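Local atomic coordinates of polyketide biosynthesis cytochrome P450 PksS (Bacillus subtilis, PDB entry 4YZR), a protein that acts as a heme-dependent cytochrome P450 on dihydrobacillaene in the biosynthesis of the polyketide antibiotic bacillaene. Residues A[16-21]-A[284-289]; A[261-266]-A[333-338]; A[374-379]-A[399-404]. All coordinates share one frame; numbering follows the deposited sequence. Where two conformers were deposited one is given.

Contact 1: A[16-21]-A[284-289]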
loop_
_atom_site.group_PDB
_atom_site.type_symbol
_atom_site.label_atom_id
_atom_site.label_comp_id
_atom_site.label_asym_id
_atom_site.label_seq_id
_atom_site.Cartn_x
_atom_site.Cartn_y
_atom_site.Cartn_z
ATOM N N ASN A 16 -3.247 10.931 14.748
ATOM C CA ASN A 16 -4.047 11.257 13.509
ATOM C C ASN A 16 -3.142 11.955 12.539
ATOM O O ASN A 16 -2.988 13.159 12.576
ATOM C CB ASN A 16 -5.280 12.086 13.893
ATOM C CG ASN A 16 -6.193 12.281 12.725
ATOM O OD1 ASN A 16 -5.770 12.102 11.615
ATOM N ND2 ASN A 16 -7.368 12.775 12.934
ATOM N N PRO A 17 -2.633 11.192 11.575
ATOM C CA PRO A 17 -1.728 11.851 10.630
ATOM C C PRO A 17 -2.460 12.806 9.638
ATOM O O PRO A 17 -1.853 13.733 9.149
ATOM C CB PRO A 17 -1.062 10.668 9.920
ATOM C CG PRO A 17 -2.053 9.622 10.046
ATOM C CD PRO A 17 -2.626 9.763 11.400
ATOM N N PHE A 18 -3.728 12.538 9.486
ATOM C CA PHE A 18 -4.531 13.357 8.574
ATOM C C PHE A 18 -4.642 14.744 9.128
ATOM O O PHE A 18 -4.546 15.747 8.421
ATOM C CB PHE A 18 -5.857 12.771 8.294
ATOM C CG PHE A 18 -5.748 11.423 7.703
ATOM C CD1 PHE A 18 -5.687 10.255 8.432
ATOM C CD2 PHE A 18 -5.657 11.312 6.294
ATOM C CE1 PHE A 18 -5.533 9.042 7.810
ATOM C CE2 PHE A 18 -5.531 10.050 5.697
ATOM C CZ PHE A 18 -5.462 8.938 6.424
ATOM N N SER A 19 -4.794 14.836 10.460
ATOM C CA SER A 19 -4.958 16.193 11.015
ATOM C C SER A 19 -3.600 16.932 11.039
ATOM O O SER A 19 -3.563 18.121 10.762
ATOM C CB SER A 19 -5.622 16.216 12.411
ATOM O OG SER A 19 -5.271 17.338 13.183
ATOM N N VAL A 20 -2.518 16.232 11.232
ATOM C CA VAL A 20 -1.219 16.878 11.172
ATOM C C VAL A 20 -0.937 17.379 9.751
ATOM O O VAL A 20 -0.528 18.516 9.478
ATOM C CB VAL A 20 -0.078 15.939 11.631
ATOM C CG1 VAL A 20 1.273 16.515 11.400
ATOM C CG2 VAL A 20 -0.251 15.629 13.132
ATOM N N LEU A 21 -1.029 16.444 8.778
ATOM C CA LEU A 21 -0.731 16.812 7.392
ATOM C C LEU A 21 -1.688 17.937 6.883
ATOM O O LEU A 21 -1.282 18.792 6.119
ATOM C CB LEU A 21 -0.805 15.606 6.479
ATOM C CG LEU A 21 0.171 14.465 6.710
ATOM C CD1 LEU A 21 -0.142 13.330 5.751
ATOM C CD2 LEU A 21 1.550 14.998 6.529
ATOM N N TYR A 284 -10.029 8.595 1.367
ATOM C CA TYR A 284 -10.246 8.987 2.760
ATOM C C TYR A 284 -9.294 8.258 3.708
ATOM O O TYR A 284 -8.815 8.915 4.684
ATOM C CB TYR A 284 -11.700 8.664 3.092
ATOM C CG TYR A 284 -12.168 9.188 4.424
ATOM C CD1 TYR A 284 -12.670 10.439 4.551
ATOM C CD2 TYR A 284 -12.063 8.406 5.512
ATOM C CE1 TYR A 284 -13.116 10.870 5.847
ATOM C CE2 TYR A 284 -12.476 8.825 6.780
ATOM C CZ TYR A 284 -12.973 10.027 6.889
ATOM O OH TYR A 284 -13.369 10.440 8.182
ATOM N N THR A 285 -8.940 7.019 3.459
ATOM C CA THR A 285 -8.122 6.274 4.379
ATOM C C THR A 285 -6.683 6.344 4.003
ATOM O O THR A 285 -5.853 5.962 4.847
ATOM C CB THR A 285 -8.537 4.798 4.487
ATOM O OG1 THR A 285 -8.223 4.035 3.316
ATOM C CG2 THR A 285 -10.042 4.661 4.925
ATOM N N SER A 286 -6.299 6.693 2.779
ATOM C CA SER A 286 -4.926 6.799 2.291
ATOM C C SER A 286 -4.021 5.761 2.959
ATOM O O SER A 286 -3.060 6.191 3.723
ATOM C CB SER A 286 -4.400 8.206 2.499
ATOM O OG SER A 286 -5.212 9.163 1.746
ATOM N N PRO A 287 -4.117 4.476 2.687
ATOM C CA PRO A 287 -3.310 3.436 3.347
ATOM C C PRO A 287 -1.874 3.770 3.313
ATOM O O PRO A 287 -1.133 3.534 4.311
ATOM C CB PRO A 287 -3.671 2.192 2.594
ATOM C CG PRO A 287 -5.083 2.441 2.083
ATOM C CD PRO A 287 -5.137 3.910 1.736
ATOM N N VAL A 288 -1.354 4.250 2.201
ATOM C CA VAL A 288 -0.059 4.917 2.148
ATOM C C VAL A 288 -0.360 6.381 2.389
ATOM O O VAL A 288 -0.877 7.126 1.511
ATOM C CB VAL A 288 0.656 4.692 0.828
ATOM C CG1 VAL A 288 1.978 5.416 0.871
ATOM C CG2 VAL A 288 0.802 3.229 0.523
ATOM N N VAL A 289 -0.080 6.847 3.562
ATOM C CA VAL A 289 -0.484 8.218 3.951
ATOM C C VAL A 289 0.559 9.239 3.525
ATOM O O VAL A 289 0.222 10.452 3.365
ATOM C CB VAL A 289 -0.897 8.295 5.427
ATOM C CG1 VAL A 289 0.312 8.269 6.341
ATOM C CG2 VAL A 289 -1.759 9.479 5.725
#
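Pro17 and Val289 mark the closest backbone approach, their CA atoms 7.7 Å apart, where the first turn of helix 17-27 meets the chain that leaves helix 274-285 through Ser286. Phe18 reaches across with the far end of its ring. One ring face receives Val289 CG2 as a CH-pi contact, the methyl 4.1 Å from the centroid of the Phe18 ring and 26° off its normal. The ring edge meets polar and apolar atoms of the helix end: Phe18 CZ comes to 3.4 Å from Thr285 O, and Phe18 CE2 lies 3.9 Å from Ser286 CB. In the P450 fold these are the N-terminal A helix and the exit of the K helix, whose ExxR motif ends at Arg283. The exit has further ties: Tyr284 O, which the Phe18 ring also approaches, accepts a bond from Arg322, and Ser286 OG is held by Arg283 O and Asn321.

Val289 serves three neighbours with a single methyl. With CG1 set between the backbone N and the carbonyl carbon (chi1 76°), CG2 stands anti to the backbone N, touching Phe18 as well as Pro17 CG, at 4.3 Å from CG2, and Leu21 CD1, at 4.2 Å. The latter also packs on the backbone, Leu21 CD1 to Val289 O being 3.8 Å. Asn16 caps the helix, its OD1 accepting from Ser19 N at 3.1 Å and, weakly, from Phe18 N.

Contact 2: A[261-266]-A[333-338]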
loop_
_atom_site.group_PDB
_atom_site.type_symbol
_atom_site.label_atom_id
_atom_site.label_comp_id
_atom_site.label_asym_id
_atom_site.label_seq_id
_atom_site.Cartn_x
_atom_site.Cartn_y
_atom_site.Cartn_z
ATOM N N LYS A 261 -22.219 5.587 9.226
ATOM C CA LYS A 261 -23.384 4.679 9.049
ATOM C C LYS A 261 -24.291 4.978 7.899
ATOM O O LYS A 261 -24.785 4.055 7.272
ATOM C CB LYS A 261 -24.187 4.602 10.334
ATOM C CG LYS A 261 -23.524 3.676 11.354
ATOM C CD LYS A 261 -24.073 4.028 12.752
ATOM C CE LYS A 261 -24.184 2.842 13.695
ATOM N NZ LYS A 261 -23.887 3.241 15.110
ATOM N N LYS A 262 -24.510 6.251 7.600
ATOM C CA LYS A 262 -25.326 6.602 6.486
ATOM C C LYS A 262 -24.712 6.202 5.165
ATOM O O LYS A 262 -25.388 5.798 4.257
ATOM C CB LYS A 262 -25.695 8.086 6.486
ATOM C CG LYS A 262 -26.767 8.349 7.556
ATOM C CD LYS A 262 -27.379 9.721 7.371
ATOM C CE LYS A 262 -26.455 10.745 7.981
ATOM N NZ LYS A 262 -26.983 12.140 7.876
ATOM N N GLU A 263 -23.382 6.275 5.061
ATOM C CA GLU A 263 -22.723 5.832 3.832
ATOM C C GLU A 263 -22.641 4.310 3.786
ATOM O O GLU A 263 -22.862 3.733 2.707
ATOM C CB GLU A 263 -21.305 6.420 3.763
ATOM C CG GLU A 263 -21.262 7.953 3.709
ATOM C CD GLU A 263 -21.970 8.464 2.471
ATOM O OE1 GLU A 263 -21.564 8.241 1.316
ATOM O OE2 GLU A 263 -23.056 9.091 2.682
ATOM N N CYS A 264 -22.447 3.675 4.911
ATOM C CA CYS A 264 -22.457 2.194 4.973
ATOM C C CYS A 264 -23.803 1.621 4.477
ATOM O O CYS A 264 -23.890 0.741 3.692
ATOM C CB CYS A 264 -22.242 1.783 6.366
ATOM S SG CYS A 264 -21.955 -0.001 6.451
ATOM N N GLU A 265 -24.861 2.268 4.968
ATOM C CA GLU A 265 -26.242 1.839 4.542
ATOM C C GLU A 265 -26.515 2.025 3.087
ATOM O O GLU A 265 -27.049 1.116 2.453
ATOM C CB GLU A 265 -27.256 2.627 5.360
ATOM C CG GLU A 265 -28.695 2.125 5.262
ATOM C CD GLU A 265 -28.845 0.694 5.710
ATOM O OE1 GLU A 265 -28.302 0.354 6.783
ATOM O OE2 GLU A 265 -29.463 -0.090 4.960
ATOM N N LYS A 266 -25.989 3.100 2.470
ATOM C CA LYS A 266 -26.129 3.265 1.037
ATOM C C LYS A 266 -25.547 2.098 0.291
ATOM O O LYS A 266 -26.073 1.607 -0.670
ATOM C CB LYS A 266 -25.495 4.564 0.547
ATOM C CG LYS A 266 -26.214 5.826 1.054
ATOM C CD LYS A 266 -25.556 7.090 0.486
ATOM C CE LYS A 266 -26.086 8.393 1.010
ATOM N NZ LYS A 266 -25.177 9.559 0.836
ATOM N N LEU A 333 -16.942 11.825 4.106
ATOM C CA LEU A 333 -16.971 10.593 3.326
ATOM C C LEU A 333 -18.187 10.591 2.411
ATOM O O LEU A 333 -19.349 10.650 2.911
ATOM C CB LEU A 333 -17.012 9.358 4.200
ATOM C CG LEU A 333 -16.713 8.023 3.534
ATOM C CD1 LEU A 333 -15.230 7.877 3.170
ATOM C CD2 LEU A 333 -17.205 6.869 4.361
ATOM N N ASN A 334 -18.019 10.496 1.128
ATOM C CA ASN A 334 -19.061 10.410 0.137
ATOM C C ASN A 334 -18.748 9.259 -0.854
ATOM O O ASN A 334 -17.967 9.414 -1.766
ATOM C CB ASN A 334 -19.192 11.742 -0.648
ATOM C CG ASN A 334 -20.174 11.658 -1.768
ATOM O OD1 ASN A 334 -20.872 10.712 -1.860
ATOM N ND2 ASN A 334 -20.223 12.682 -2.650
ATOM N N ILE A 335 -19.379 8.140 -0.583
ATOM C CA ILE A 335 -19.119 6.964 -1.368
ATOM C C ILE A 335 -19.526 6.965 -2.814
ATOM O O ILE A 335 -19.178 6.048 -3.565
ATOM C CB ILE A 335 -19.489 5.669 -0.676
ATOM C CG1 ILE A 335 -21.009 5.508 -0.594
ATOM C CG2 ILE A 335 -18.749 5.558 0.634
ATOM C CD1 ILE A 335 -21.537 4.143 -0.431
ATOM N N ASN A 336 -20.265 8.028 -3.211
ATOM C CA ASN A 336 -20.623 8.317 -4.539
ATOM C C ASN A 336 -19.834 9.402 -5.245
ATOM O O ASN A 336 -20.145 9.732 -6.382
ATOM C CB ASN A 336 -22.168 8.607 -4.669
ATOM C CG ASN A 336 -22.970 7.356 -4.399
ATOM O OD1 ASN A 336 -23.021 6.445 -5.220
ATOM N ND2 ASN A 336 -23.467 7.239 -3.226
ATOM N N ARG A 337 -18.694 9.835 -4.664
ATOM C CA ARG A 337 -17.902 10.887 -5.222
ATOM C C ARG A 337 -17.400 10.528 -6.561
ATOM O O ARG A 337 -16.887 9.445 -6.833
ATOM C CB ARG A 337 -16.771 11.229 -4.232
ATOM C CG ARG A 337 -15.796 12.370 -4.560
ATOM C CD ARG A 337 -14.761 12.558 -3.397
ATOM N NE ARG A 337 -15.187 12.914 -2.050
ATOM C CZ ARG A 337 -15.448 14.080 -1.584
ATOM N NH1 ARG A 337 -15.748 14.313 -0.295
ATOM N NH2 ARG A 337 -15.355 15.070 -2.420
ATOM N N SER A 338 -17.678 11.357 -7.602
ATOM C CA SER A 338 -17.329 10.981 -8.979
ATOM C C SER A 338 -17.266 12.208 -9.915
ATOM O O SER A 338 -18.221 12.945 -9.865
ATOM C CB SER A 338 -18.349 10.032 -9.563
ATOM O OG SER A 338 -17.954 9.600 -10.870
HETATM O O HOH W 1 -22.836 9.065 -0.973
#
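The carboxylate of Glu263 is the flat group that Leu333 and Ile335 enclose. Leu333 O sits over one face, 3.4 Å from Glu263 CD, while Ile335 CG1 approaches Glu263 OE1 obliquely from the opposite side. Around the rim, Ile335 N donates to Glu263 OE1 at 2.9 Å in a nearly straight bond (167°), arriving on the anti side and 20° out of the carboxylate plane. Glu263 OE2 turns its syn lone pair to Lys266 NZ, a salt bridge of 2.9 Å one helical turn along. The Glu263 chain bends at chi2 (-61°), which turns CD toward Leu333 O.

Here the J helix meets the P450 meander loop, between helices 317-320 and 355-372, whose Arg337 salt-bridges Glu280 of the ExxR motif. The loop is shaped by a type I beta turn from Asn334 to Arg337 and by an Asx turn, Asn336 N to Asn334 OD1. One water is gripped by four bonds: it donates to Glu263 OE1, at 2.7 Å, and to Asn334 OD1, and accepts from Lys266 NZ and Asn336 ND2. Ile335 CD1 packs 3.4 Å from Glu263 O and 4.1 Å from Lys266 CB.

Contact 3: A[374-379]-A[399-404]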
loop_
_atom_site.group_PDB
_atom_site.type_symbol
_atom_site.label_atom_id
_atom_site.label_comp_id
_atom_site.label_asym_id
_atom_site.label_seq_id
_atom_site.Cartn_x
_atom_site.Cartn_y
_atom_site.Cartn_z
ATOM N N PRO A 374 -25.018 -7.780 7.983
ATOM C CA PRO A 374 -25.667 -6.473 7.799
ATOM C C PRO A 374 -25.723 -5.658 9.053
ATOM O O PRO A 374 -25.809 -4.426 8.969
ATOM C CB PRO A 374 -27.107 -6.808 7.361
ATOM C CG PRO A 374 -27.323 -8.168 7.764
ATOM C CD PRO A 374 -25.959 -8.890 7.717
ATOM N N ASP A 375 -25.665 -6.294 10.199
ATOM C CA ASP A 375 -25.727 -5.604 11.498
ATOM C C ASP A 375 -24.390 -5.258 12.150
ATOM O O ASP A 375 -24.252 -4.856 13.283
ATOM C CB ASP A 375 -26.611 -6.385 12.498
ATOM C CG ASP A 375 -28.055 -6.533 12.031
ATOM O OD1 ASP A 375 -28.550 -5.639 11.357
ATOM O OD2 ASP A 375 -28.630 -7.574 12.315
ATOM N N ILE A 376 -23.338 -5.460 11.337
ATOM C CA ILE A 376 -22.004 -5.191 11.876
ATOM C C ILE A 376 -21.863 -3.758 12.454
ATOM O O ILE A 376 -22.392 -2.776 11.878
ATOM C CB ILE A 376 -20.933 -5.439 10.800
ATOM C CG1 ILE A 376 -19.543 -5.328 11.362
ATOM C CG2 ILE A 376 -21.159 -4.503 9.621
ATOM C CD1 ILE A 376 -18.438 -5.779 10.373
ATOM N N GLU A 377 -21.161 -3.647 13.576
ATOM C CA GLU A 377 -20.988 -2.384 14.297
ATOM C C GLU A 377 -19.664 -2.361 15.012
ATOM O O GLU A 377 -19.155 -3.355 15.451
ATOM C CB GLU A 377 -22.163 -2.230 15.332
ATOM C CG GLU A 377 -22.204 -1.001 16.184
ATOM C CD GLU A 377 -23.406 -1.095 17.137
ATOM O OE1 GLU A 377 -24.355 -0.271 17.000
ATOM O OE2 GLU A 377 -23.409 -2.015 17.987
ATOM N N LEU A 378 -19.094 -1.165 15.099
ATOM C CA LEU A 378 -17.852 -0.976 15.804
ATOM C C LEU A 378 -17.938 -1.325 17.280
ATOM O O LEU A 378 -19.026 -1.028 17.890
ATOM C CB LEU A 378 -17.393 0.478 15.553
ATOM C CG LEU A 378 -15.981 0.890 15.744
ATOM C CD1 LEU A 378 -15.043 0.067 14.891
ATOM C CD2 LEU A 378 -15.912 2.374 15.381
ATOM N N ALA A 379 -17.020 -2.018 17.886
ATOM C CA ALA A 379 -17.085 -2.455 19.300
ATOM C C ALA A 379 -15.819 -1.947 19.985
ATOM O O ALA A 379 -15.264 -2.595 20.841
ATOM C CB ALA A 379 -17.139 -3.953 19.377
ATOM N N LEU A 399 -9.277 -4.385 15.179
ATOM C CA LEU A 399 -10.529 -3.737 14.837
ATOM C C LEU A 399 -11.716 -4.562 15.387
ATOM O O LEU A 399 -12.315 -5.338 14.653
ATOM C CB LEU A 399 -10.713 -3.477 13.352
ATOM C CG LEU A 399 -11.969 -2.735 12.902
ATOM C CD1 LEU A 399 -12.149 -1.476 13.616
ATOM C CD2 LEU A 399 -11.956 -2.440 11.390
ATOM N N PRO A 400 -11.981 -4.367 16.725
ATOM C CA PRO A 400 -13.102 -5.120 17.296
ATOM C C PRO A 400 -14.434 -4.702 16.803
ATOM O O PRO A 400 -14.714 -3.515 16.828
ATOM C CB PRO A 400 -12.907 -4.866 18.802
ATOM C CG PRO A 400 -11.606 -4.209 19.043
ATOM C CD PRO A 400 -11.261 -3.574 17.713
ATOM N N VAL A 401 -15.316 -5.618 16.392
ATOM C CA VAL A 401 -16.619 -5.361 15.951
ATOM C C VAL A 401 -17.590 -6.374 16.600
ATOM O O VAL A 401 -17.215 -7.432 17.021
ATOM C CB VAL A 401 -16.778 -5.473 14.382
ATOM C CG1 VAL A 401 -15.840 -4.456 13.701
ATOM C CG2 VAL A 401 -16.483 -6.804 13.846
ATOM N N SER A 402 -18.853 -5.902 16.612
ATOM C CA SER A 402 -19.998 -6.814 16.903
ATOM C C SER A 402 -20.545 -7.202 15.583
ATOM O O SER A 402 -20.737 -6.357 14.693
ATOM C CB SER A 402 -20.991 -6.016 17.722
ATOM O OG SER A 402 -22.177 -6.785 17.799
ATOM N N LEU A 403 -20.782 -8.477 15.359
ATOM C CA LEU A 403 -21.322 -8.983 14.119
ATOM C C LEU A 403 -22.822 -9.161 14.127
ATOM O O LEU A 403 -23.417 -9.093 13.070
ATOM C CB LEU A 403 -20.663 -10.309 13.745
ATOM C CG LEU A 403 -19.162 -10.349 13.544
ATOM C CD1 LEU A 403 -18.627 -11.733 13.381
ATOM C CD2 LEU A 403 -18.688 -9.477 12.355
ATOM N N SER A 404 -23.370 -9.592 15.255
ATOM C CA SER A 404 -24.794 -10.005 15.463
ATOM C C SER A 404 -25.062 -9.994 16.958
ATOM O O SER A 404 -24.217 -9.771 17.748
ATOM C CB SER A 404 -24.984 -11.395 14.837
ATOM O OG SER A 404 -24.336 -12.414 15.590
HETATM O O HOH W 2 -25.104 -8.968 11.069
HETATM O O HOH W 3 -24.067 -6.243 15.815
#
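Glu377 and Ser402 form the central backbone pairing, an antiparallel hydrogen-bonded pair closed by two bonds. Glu377 N donates to Ser402 O at 3.0 Å, and Ser402 N returns the bond to Glu377 O at 2.8 Å. Leu378 and Val401 follow as a non-hydrogen-bonded pair, and Ala379 N then donates to Pro400 O. Two CA-H...O contacts supplement these bonds, Ile376 CA to Ser402 O and Val401 CA to Glu377 O, so each of the two carbonyl oxygens of the central pair meets an N-H and a C-H.

At the other end the strands part, and water replaces direct bonding. One water accepts from Asp375 N and donates to Leu403 O, at 2.6 Å from that oxygen; a second donates to Asp375 O and hydrogen-bonds Ser402 OG.

This pairing makes residues 377-378 an outer strand of a three-stranded antiparallel sheet, the beta-3 sheet of P450s. Strand 400-402 runs in its middle and bonds on its other flank to the chain around Ala139.

Most apolar contacts lie on the side where Ile376, Leu378, Leu399 and Val401 touch helix 228-259, the longest helix of the chain. Leu378 has its CG anti to the backbone N (chi1 -160°), and chi2 (57°) then carries CD1 to 3.5 Å from Leu399 CD1, the two side chains crossing at about a right angle. Ile376 CG1 rests 4.1 Å from Val401 CB, and Ile376 CD1 reaches Leu403 CD2 at 4.2 Å. Separately, at the last backbone bond, Ala379 CB lies 4.4 Å from Pro400 CB. The Glu377 and Ser402 side chains stand together on the other face of the sheet.

Contacts 1 and 2 share helix 274-285 as a common neighbour: contact 1 takes in its last residues, while Glu280 on the same helix bonds Asn334 and Arg337 of contact 2. They touch directly, Tyr284 CG lying 3.6 Å from Leu333 CD1, although their centres are 19 Å apart. Contact 2 adjoins contact 3, where Lys261 NZ comes to 4.0 Å from Glu377 OE1; their centres are 18 Å apart. Contacts 1 and 3 do not meet, their nearest atoms being about 10 Å apart. Contact 1 alone of the three holds a residue of the heme pocket: Val288 touches the heme, and the side chain of Thr285 is about 7 Å from it.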